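Hydroxylase (Rhodococcus sp., PDB 2OR0) probably acts as a flavin-dependent hydroxylase of the acyl-CoA dehydrogenase family, using reduced flavin and molecular oxygen. Local coordinates at residues Thr158-Val170 and Ser181-Ile194. Numbering follows the deposited sequence.
Sequences TDHCQWAFLGAMV and SSLHVILPRTDYQI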
loop_
_atom_site.group_PDB
_atom_site.type_symbol
_atom_site.label_atom_id
_atom_site.label_comp_id
_atom_site.label_asym_id
_atom_site.label_seq_id
_atom_site.Cartn_x
_atom_site.Cartn_y
_atom_site.Cartn_z
ATOM N N THR A 158 7.103 8.514 -6.423
ATOM C CA THR A 158 7.991 8.289 -7.571
ATOM C C THR A 158 9.212 9.223 -7.665
ATOM O O THR A 158 10.287 8.779 -8.090
ATOM C CB THR A 158 7.191 8.230 -8.910
ATOM O OG1 THR A 158 7.928 7.485 -9.877
ATOM C CG2 THR A 158 6.842 9.616 -9.463
ATOM N N ASP A 159 9.051 10.484 -7.250
ATOM C CA ASP A 159 10.165 11.439 -7.221
ATOM C C ASP A 159 11.317 10.981 -6.330
ATOM O O ASP A 159 12.440 11.487 -6.449
ATOM C CB ASP A 159 9.694 12.818 -6.734
ATOM C CG ASP A 159 8.727 13.484 -7.708
ATOM O OD1 ASP A 159 9.120 13.694 -8.872
ATOM O OD2 ASP A 159 7.575 13.788 -7.312
ATOM N N HIS A 160 11.031 10.041 -5.424
ATOM C CA HIS A 160 12.020 9.612 -4.434
ATOM C C HIS A 160 12.558 8.207 -4.723
ATOM O O HIS A 160 13.319 7.631 -3.929
ATOM C CB HIS A 160 11.404 9.716 -3.036
ATOM C CG HIS A 160 11.044 11.117 -2.651
ATOM N ND1 HIS A 160 11.994 12.064 -2.324
ATOM C CD2 HIS A 160 9.840 11.739 -2.555
ATOM C CE1 HIS A 160 11.389 13.206 -2.035
ATOM N NE2 HIS A 160 10.085 13.034 -2.164
ATOM N N CYS A 161 12.156 7.670 -5.872
ATOM C CA CYS A 161 12.533 6.334 -6.293
ATOM C C CYS A 161 13.508 6.394 -7.477
ATOM O O CYS A 161 13.442 7.314 -8.305
ATOM C CB CYS A 161 11.294 5.530 -6.670
ATOM S SG CYS A 161 10.104 5.289 -5.291
ATOM N N GLN A 162 14.401 5.408 -7.542
ATOM C CA GLN A 162 15.429 5.340 -8.583
ATOM C C GLN A 162 15.209 4.178 -9.543
ATOM O O GLN A 162 15.940 4.024 -10.515
ATOM C CB GLN A 162 16.835 5.323 -7.958
ATOM C CG GLN A 162 17.300 6.718 -7.449
ATOM C CD GLN A 162 17.245 7.812 -8.543
ATOM O OE1 GLN A 162 17.803 7.650 -9.648
ATOM N NE2 GLN A 162 16.580 8.932 -8.232
ATOM N N TRP A 163 14.195 3.367 -9.263
ATOM C CA TRP A 163 13.787 2.264 -10.121
ATOM C C TRP A 163 12.251 2.194 -10.091
ATOM O O TRP A 163 11.624 2.713 -9.165
ATOM C CB TRP A 163 14.359 0.929 -9.625
ATOM C CG TRP A 163 15.876 0.814 -9.703
ATOM C CD1 TRP A 163 16.788 1.388 -8.861
ATOM C CD2 TRP A 163 16.634 0.090 -10.678
ATOM N NE1 TRP A 163 18.068 1.063 -9.248
ATOM C CE2 TRP A 163 18.004 0.274 -10.365
ATOM C CE3 TRP A 163 16.291 -0.694 -11.791
ATOM C CZ2 TRP A 163 19.034 -0.303 -11.126
ATOM C CZ3 TRP A 163 17.310 -1.285 -12.533
ATOM C CH2 TRP A 163 18.665 -1.082 -12.195
ATOM N N ALA A 164 11.660 1.529 -11.079
ATOM C CA ALA A 164 10.219 1.297 -11.078
ATOM C C ALA A 164 9.953 -0.151 -11.337
ATOM O O ALA A 164 10.663 -0.774 -12.119
ATOM C CB ALA A 164 9.533 2.132 -12.137
ATOM N N PHE A 165 8.919 -0.659 -10.674
ATOM C CA PHE A 165 8.405 -1.998 -10.842
ATOM C C PHE A 165 7.064 -1.851 -11.561
ATOM O O PHE A 165 6.113 -1.361 -10.964
ATOM C CB PHE A 165 8.142 -2.562 -9.447
ATOM C CG PHE A 165 8.538 -3.998 -9.267
ATOM C CD1 PHE A 165 8.993 -4.453 -8.011
ATOM C CD2 PHE A 165 8.467 -4.908 -10.316
ATOM C CE1 PHE A 165 9.375 -5.786 -7.823
ATOM C CE2 PHE A 165 8.857 -6.256 -10.116
ATOM C CZ PHE A 165 9.310 -6.673 -8.875
ATOM N N LEU A 166 6.949 -2.257 -12.821
ATOM C CA LEU A 166 5.731 -1.943 -13.581
ATOM C C LEU A 166 5.097 -3.172 -14.169
ATOM O O LEU A 166 5.800 -4.133 -14.474
ATOM C CB LEU A 166 6.051 -0.967 -14.722
ATOM C CG LEU A 166 6.783 0.319 -14.349
ATOM C CD1 LEU A 166 7.401 0.993 -15.613
ATOM C CD2 LEU A 166 5.827 1.271 -13.562
ATOM N N GLY A 167 3.779 -3.141 -14.362
ATOM C CA GLY A 167 3.101 -4.233 -15.066
ATOM C C GLY A 167 3.088 -3.990 -16.568
ATOM O O GLY A 167 3.056 -2.846 -17.025
ATOM N N ALA A 168 3.113 -5.062 -17.345
ATOM C CA ALA A 168 3.015 -4.944 -18.787
ATOM C C ALA A 168 2.402 -6.195 -19.370
ATOM O O ALA A 168 2.586 -7.297 -18.839
ATOM C CB ALA A 168 4.384 -4.694 -19.389
HETATM N N MSE A 169 1.659 -6.027 -20.452
HETATM C CA MSE A 169 1.221 -7.161 -21.261
HETATM C C MSE A 169 2.298 -7.472 -22.299
HETATM O O MSE A 169 3.020 -6.583 -22.727
HETATM C CB MSE A 169 -0.100 -6.872 -21.965
HETATM C CG MSE A 169 -1.224 -6.386 -21.057
HETATM SE SE MSE A 169 -1.683 -7.660 -19.627
HETATM C CE MSE A 169 -2.416 -9.136 -20.677
ATOM N N VAL A 170 2.395 -8.733 -22.706
ATOM C CA VAL A 170 3.394 -9.140 -23.690
ATOM C C VAL A 170 2.752 -9.190 -25.066
ATOM O O VAL A 170 1.730 -9.844 -25.250
ATOM C CB VAL A 170 4.071 -10.502 -23.326
ATOM C CG1 VAL A 170 4.998 -10.996 -24.460
ATOM C CG2 VAL A 170 4.874 -10.372 -22.022
ATOM N N SER A 181 2.345 -14.216 -20.729
ATOM C CA SER A 181 1.284 -13.312 -21.166
ATOM C C SER A 181 1.369 -11.896 -20.502
ATOM O O SER A 181 1.137 -10.864 -21.157
ATOM C CB SER A 181 -0.056 -13.999 -20.902
ATOM O OG SER A 181 -1.118 -13.079 -20.761
ATOM N N SER A 182 1.720 -11.853 -19.213
ATOM C CA SER A 182 1.879 -10.592 -18.475
ATOM C C SER A 182 3.170 -10.594 -17.647
ATOM O O SER A 182 3.615 -11.647 -17.195
ATOM C CB SER A 182 0.673 -10.374 -17.551
ATOM O OG SER A 182 0.415 -11.560 -16.777
ATOM N N LEU A 183 3.748 -9.421 -17.418
ATOM C CA LEU A 183 4.997 -9.322 -16.674
ATOM C C LEU A 183 4.925 -8.284 -15.591
ATOM O O LEU A 183 4.105 -7.352 -15.676
ATOM C CB LEU A 183 6.152 -8.897 -17.598
ATOM C CG LEU A 183 6.521 -9.711 -18.856
ATOM C CD1 LEU A 183 7.514 -8.904 -19.690
ATOM C CD2 LEU A 183 7.129 -11.069 -18.513
ATOM N N HIS A 184 5.806 -8.451 -14.597
ATOM C CA HIS A 184 6.345 -7.361 -13.808
ATOM C C HIS A 184 7.777 -7.073 -14.283
ATOM O O HIS A 184 8.601 -7.997 -14.412
ATOM C CB HIS A 184 6.353 -7.712 -12.308
ATOM C CG HIS A 184 4.989 -7.923 -11.713
ATOM N ND1 HIS A 184 4.799 -8.448 -10.447
ATOM C CD2 HIS A 184 3.748 -7.693 -12.210
ATOM C CE1 HIS A 184 3.504 -8.523 -10.188
ATOM N NE2 HIS A 184 2.845 -8.078 -11.241
ATOM N N VAL A 185 8.089 -5.807 -14.553
ATOM C CA VAL A 185 9.389 -5.445 -15.145
ATOM C C VAL A 185 10.067 -4.375 -14.295
ATOM O O VAL A 185 9.392 -3.515 -13.710
ATOM C CB VAL A 185 9.231 -4.952 -16.637
ATOM C CG1 VAL A 185 8.640 -6.046 -17.511
ATOM C CG2 VAL A 185 8.369 -3.673 -16.730
ATOM N N ILE A 186 11.391 -4.429 -14.201
ATOM C CA ILE A 186 12.138 -3.439 -13.420
ATOM C C ILE A 186 12.944 -2.527 -14.356
ATOM O O ILE A 186 13.647 -3.023 -15.249
ATOM C CB ILE A 186 13.069 -4.119 -12.371
ATOM C CG1 ILE A 186 12.246 -4.870 -11.320
ATOM C CG2 ILE A 186 13.965 -3.111 -11.673
ATOM C CD1 ILE A 186 12.423 -6.379 -11.406
ATOM N N LEU A 187 12.821 -1.206 -14.164
ATOM C CA LEU A 187 13.514 -0.202 -14.996
ATOM C C LEU A 187 14.197 0.809 -14.117
ATOM O O LEU A 187 13.627 1.221 -13.114
ATOM C CB LEU A 187 12.539 0.567 -15.901
ATOM C CG LEU A 187 11.978 -0.090 -17.156
ATOM C CD1 LEU A 187 10.956 -1.135 -16.804
ATOM C CD2 LEU A 187 11.353 0.965 -18.047
ATOM N N PRO A 188 15.431 1.212 -14.476
ATOM C CA PRO A 188 16.070 2.319 -13.782
ATOM C C PRO A 188 15.412 3.635 -14.212
ATOM O O PRO A 188 14.830 3.685 -15.300
ATOM C CB PRO A 188 17.514 2.254 -14.283
ATOM C CG PRO A 188 17.432 1.564 -15.612
ATOM C CD PRO A 188 16.291 0.623 -15.523
ATOM N N ARG A 189 15.512 4.671 -13.369
ATOM C CA ARG A 189 14.828 5.956 -13.602
ATOM C C ARG A 189 15.307 6.618 -14.888
ATOM O O ARG A 189 14.585 7.383 -15.531
ATOM C CB ARG A 189 15.033 6.911 -12.421
ATOM C CG ARG A 189 14.341 8.244 -12.597
ATOM C CD ARG A 189 13.713 8.717 -11.321
ATOM N NE ARG A 189 13.675 10.174 -11.281
ATOM C CZ ARG A 189 13.438 10.891 -10.188
ATOM N NH1 ARG A 189 13.199 10.291 -9.022
ATOM N NH2 ARG A 189 13.433 12.216 -10.259
ATOM N N THR A 190 16.547 6.305 -15.240
ATOM C CA THR A 190 17.136 6.726 -16.494
ATOM C C THR A 190 16.330 6.272 -17.732
ATOM O O THR A 190 16.387 6.914 -18.802
ATOM C CB THR A 190 18.606 6.227 -16.552
ATOM O OG1 THR A 190 19.358 7.138 -17.356
ATOM C CG2 THR A 190 18.699 4.819 -17.103
ATOM N N ASP A 191 15.566 5.187 -17.582
ATOM C CA ASP A 191 14.817 4.629 -18.694
ATOM C C ASP A 191 13.332 5.011 -18.749
ATOM O O ASP A 191 12.591 4.459 -19.546
ATOM C CB ASP A 191 14.971 3.115 -18.722
ATOM C CG ASP A 191 16.357 2.664 -19.240
ATOM O OD1 ASP A 191 17.135 3.518 -19.737
ATOM O OD2 ASP A 191 16.654 1.445 -19.154
ATOM N N TYR A 192 12.901 5.957 -17.918
ATOM C CA TYR A 192 11.508 6.453 -18.021
ATOM C C TYR A 192 11.388 7.918 -17.667
ATOM O O TYR A 192 12.346 8.553 -17.229
ATOM C CB TYR A 192 10.515 5.597 -17.202
ATOM C CG TYR A 192 10.851 5.476 -15.712
ATOM C CD1 TYR A 192 10.464 6.462 -14.802
ATOM C CD2 TYR A 192 11.545 4.373 -15.227
ATOM C CE1 TYR A 192 10.765 6.355 -13.446
ATOM C CE2 TYR A 192 11.858 4.253 -13.883
ATOM C CZ TYR A 192 11.467 5.246 -12.991
ATOM O OH TYR A 192 11.776 5.124 -11.646
ATOM N N GLN A 193 10.188 8.438 -17.870
ATOM C CA GLN A 193 9.903 9.843 -17.675
ATOM C C GLN A 193 8.751 9.967 -16.675
ATOM O O GLN A 193 7.732 9.302 -16.810
ATOM C CB GLN A 193 9.519 10.500 -19.031
ATOM C CG GLN A 193 9.064 11.969 -18.929
ATOM C CD GLN A 193 8.066 12.439 -20.035
ATOM O OE1 GLN A 193 7.649 13.625 -20.055
ATOM N NE2 GLN A 193 7.687 11.530 -20.939
ATOM N N ILE A 194 8.948 10.834 -15.695
ATOM C CA ILE A 194 7.931 11.206 -14.709
ATOM C C ILE A 194 7.175 12.393 -15.315
ATOM O O ILE A 194 7.782 13.422 -15.619
ATOM C CB ILE A 194 8.583 11.614 -13.347
ATOM C CG1 ILE A 194 9.297 10.415 -12.686
ATOM C CG2 ILE A 194 7.541 12.184 -12.377
ATOM C CD1 ILE A 194 10.182 10.777 -11.455
HETATM O O HOH W 1 10.723 7.141 -10.139
HETATM O O HOH W 2 -0.794 -10.726 -23.336
#
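W163 lays the six-membered part of its indole over P188, whose CB stands 4.0 Å from the ring centroid, nearly on the normal; W163 CE3 also meets I186 CG2 at 3.4 Å. The CG1-CD1 branch of I186 lies beside F165, pointing the same way, with CG1 over the phenyl face. The antiparallel beta hairpin pairs A164 with L187, L166 with V185 and A168 with L183, each by two backbone bonds. At its open end R189, with CG anti to the backbone N (chi1 -179°) and a bend at chi2, ties down the chain leading into strand 163-170: NH1 donates to D159 O (2.9 Å) and C161 O (3.1 Å), both within the guanidinium plane, and I194 CD1 covers one face. A leucine in its place would probably leave both carbonyls without this shared donor and the 3-10 turn 158-160 less firmly held. Y192 rests its CE2 on A164 CB at 3.6 Å, while its OH shares a water with T158 O and OG1. The D159 carboxylate salt-bridges K210. Helix 114-121 packs on W163 and I186, strand 163-170 continues the sheet to 129-130 and 137-142, and strand 210-214 lies against T158, Y192 and I194.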